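Local coordinates for protein ADP-ribosylglycohydrolase (Thermus thermophilus, PDB 2YZV) that belongs to the ADP-ribosylglycohydrolase family, has an all-helical fold and binds two magnesium ions, at residues A172-E177 against E185-L190. Sequence-based numbering, arbitrary orientation.
Sequences AWLLRE and EALLAL
From its CB outward, the W173 side chain carries much of this contact. CG stands anti to the backbone N (chi1 180°), which swings the indole off helix 162-179 and along the end of helix 184-189. One face of the ring takes E177 CG, from one turn further along its own helix, 3.4 Å above the plane and offset toward the rim. On the six-membered ring CE3 reaches L190 CD2, and CZ3 lies 3.9 Å from that same methyl, which comes in obliquely. CZ3 also meets L187 O at 3.8 Å, and the tip, CH2, meets A186 O; both carbonyls lie at the ring edge, near its plane, so they face its C-H rim. These carbonyls belong to the last helical turn: A186 O takes weak bonds from the A189 and L190 amides, L187 O a weak one from L190 N, and L190 then leaves with positive phi. Alongside, L174 pushes CD2 to 3.4 Å from L187 O and to 3.8 Å from L190 CD2. L187 answers with its own CD2, resting 3.6 Å from E177 CB. Beyond that CB the E177 chain bends away at chi2 (-58°), and its OE2 takes both NE and NH2 of R176, side-on and in the guanidinium plane, in a salt bridge beside the apolar contact. The axes of segments 172-177 and 185-189 run antiparallel (168°), 10.1 Å apart at closest approach, in a hairpin of helices 162-179 and 184-189. F193 meets the W173 ring edge-to-face, while helices 221-234 and 252-267 pack against L174 and L187.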
loop_
_atom_site.group_PDB
_atom_site.type_symbol
_atom_site.label_atom_id
_atom_site.label_comp_id
_atom_site.label_asym_id
_atom_site.label_seq_id
_atom_site.Cartn_x
_atom_site.Cartn_y
_atom_site.Cartn_z
ATOM N N ALA A 172 1.368 7.956 -4.099
ATOM C CA ALA A 172 1.529 7.734 -5.531
ATOM C C ALA A 172 2.825 8.405 -5.980
ATOM O O ALA A 172 3.604 7.826 -6.738
ATOM C CB ALA A 172 0.336 8.307 -6.293
ATOM N N TRP A 173 3.058 9.622 -5.497
ATOM C CA TRP A 173 4.270 10.357 -5.847
ATOM C C TRP A 173 5.496 9.602 -5.334
ATOM O O TRP A 173 6.469 9.410 -6.062
ATOM C CB TRP A 173 4.241 11.759 -5.230
ATOM C CG TRP A 173 5.464 12.567 -5.555
ATOM C CD1 TRP A 173 5.692 13.279 -6.699
ATOM C CD2 TRP A 173 6.646 12.701 -4.756
ATOM N NE1 TRP A 173 6.943 13.849 -6.662
ATOM C CE2 TRP A 173 7.551 13.511 -5.482
ATOM C CE3 TRP A 173 7.032 12.217 -3.497
ATOM C CZ2 TRP A 173 8.816 13.847 -4.992
ATOM C CZ3 TRP A 173 8.294 12.552 -3.008
ATOM C CH2 TRP A 173 9.170 13.362 -3.760
ATOM N N LEU A 174 5.437 9.171 -4.076
ATOM C CA LEU A 174 6.538 8.433 -3.468
ATOM C C LEU A 174 6.894 7.182 -4.259
ATOM O O LEU A 174 8.069 6.912 -4.518
ATOM C CB LEU A 174 6.183 8.030 -2.033
ATOM C CG LEU A 174 6.227 9.147 -0.990
ATOM C CD1 LEU A 174 5.520 8.688 0.280
ATOM C CD2 LEU A 174 7.675 9.523 -0.695
ATOM N N LEU A 175 5.880 6.411 -4.640
ATOM C CA LEU A 175 6.138 5.192 -5.385
ATOM C C LEU A 175 6.720 5.484 -6.763
ATOM O O LEU A 175 7.658 4.819 -7.182
ATOM C CB LEU A 175 4.862 4.352 -5.505
ATOM C CG LEU A 175 4.323 3.804 -4.176
ATOM C CD1 LEU A 175 3.157 2.872 -4.461
ATOM C CD2 LEU A 175 5.425 3.054 -3.425
ATOM N N ARG A 176 6.175 6.476 -7.460
ATOM C CA ARG A 176 6.695 6.814 -8.784
ATOM C C ARG A 176 8.169 7.201 -8.683
ATOM O O ARG A 176 9.004 6.706 -9.442
ATOM C CB ARG A 176 5.915 7.976 -9.404
ATOM C CG ARG A 176 6.350 8.295 -10.838
ATOM C CD ARG A 176 5.706 9.574 -11.342
ATOM N NE ARG A 176 6.262 10.747 -10.673
ATOM C CZ ARG A 176 5.747 11.968 -10.757
ATOM N NH1 ARG A 176 4.655 12.178 -11.479
ATOM N NH2 ARG A 176 6.329 12.980 -10.127
ATOM N N GLU A 177 8.488 8.084 -7.743
ATOM C CA GLU A 177 9.867 8.530 -7.569
ATOM C C GLU A 177 10.790 7.390 -7.168
ATOM O O GLU A 177 11.915 7.286 -7.665
ATOM C CB GLU A 177 9.932 9.655 -6.535
ATOM C CG GLU A 177 9.229 10.920 -6.990
ATOM C CD GLU A 177 9.803 11.458 -8.285
ATOM O OE1 GLU A 177 10.973 11.891 -8.281
ATOM O OE2 GLU A 177 9.085 11.440 -9.304
ATOM N N GLU A 185 16.690 10.306 0.711
ATOM C CA GLU A 185 16.605 11.689 1.163
ATOM C C GLU A 185 15.578 12.499 0.370
ATOM O O GLU A 185 14.845 13.306 0.938
ATOM C CB GLU A 185 17.979 12.365 1.075
ATOM C CG GLU A 185 18.637 12.239 -0.288
ATOM C CD GLU A 185 19.607 11.067 -0.385
ATOM O OE1 GLU A 185 19.368 10.014 0.250
ATOM O OE2 GLU A 185 20.613 11.196 -1.117
ATOM N N ALA A 186 15.526 12.282 -0.940
ATOM C CA ALA A 186 14.583 12.999 -1.793
ATOM C C ALA A 186 13.153 12.560 -1.493
ATOM O O ALA A 186 12.237 13.385 -1.444
ATOM C CB ALA A 186 14.910 12.743 -3.260
ATOM N N LEU A 187 12.968 11.259 -1.295
ATOM C CA LEU A 187 11.644 10.720 -0.993
ATOM C C LEU A 187 11.107 11.304 0.307
ATOM O O LEU A 187 9.966 11.766 0.367
ATOM C CB LEU A 187 11.712 9.192 -0.900
ATOM C CG LEU A 187 12.095 8.524 -2.228
ATOM C CD1 LEU A 187 12.427 7.054 -2.011
ATOM C CD2 LEU A 187 10.946 8.684 -3.228
ATOM N N LEU A 188 11.934 11.300 1.347
ATOM C CA LEU A 188 11.513 11.827 2.640
ATOM C C LEU A 188 11.334 13.344 2.661
ATOM O O LEU A 188 10.568 13.864 3.465
ATOM C CB LEU A 188 12.509 11.401 3.725
ATOM C CG LEU A 188 12.653 9.885 3.884
ATOM C CD1 LEU A 188 13.752 9.577 4.895
ATOM C CD2 LEU A 188 11.318 9.284 4.326
ATOM N N ALA A 189 12.022 14.054 1.769
ATOM C CA ALA A 189 11.906 15.507 1.726
ATOM C C ALA A 189 10.537 15.936 1.194
ATOM O O ALA A 189 10.074 17.036 1.492
ATOM C CB ALA A 189 13.028 16.103 0.877
ATOM N N LEU A 190 9.899 15.071 0.404
ATOM C CA LEU A 190 8.560 15.350 -0.119
ATOM C C LEU A 190 8.430 16.781 -0.635
ATOM O O LEU A 190 7.403 17.429 -0.431
ATOM C CB LEU A 190 7.533 15.117 0.996
ATOM C CG LEU A 190 7.419 13.662 1.470
ATOM C CD1 LEU A 190 6.876 13.582 2.891
ATOM C CD2 LEU A 190 6.519 12.904 0.502
#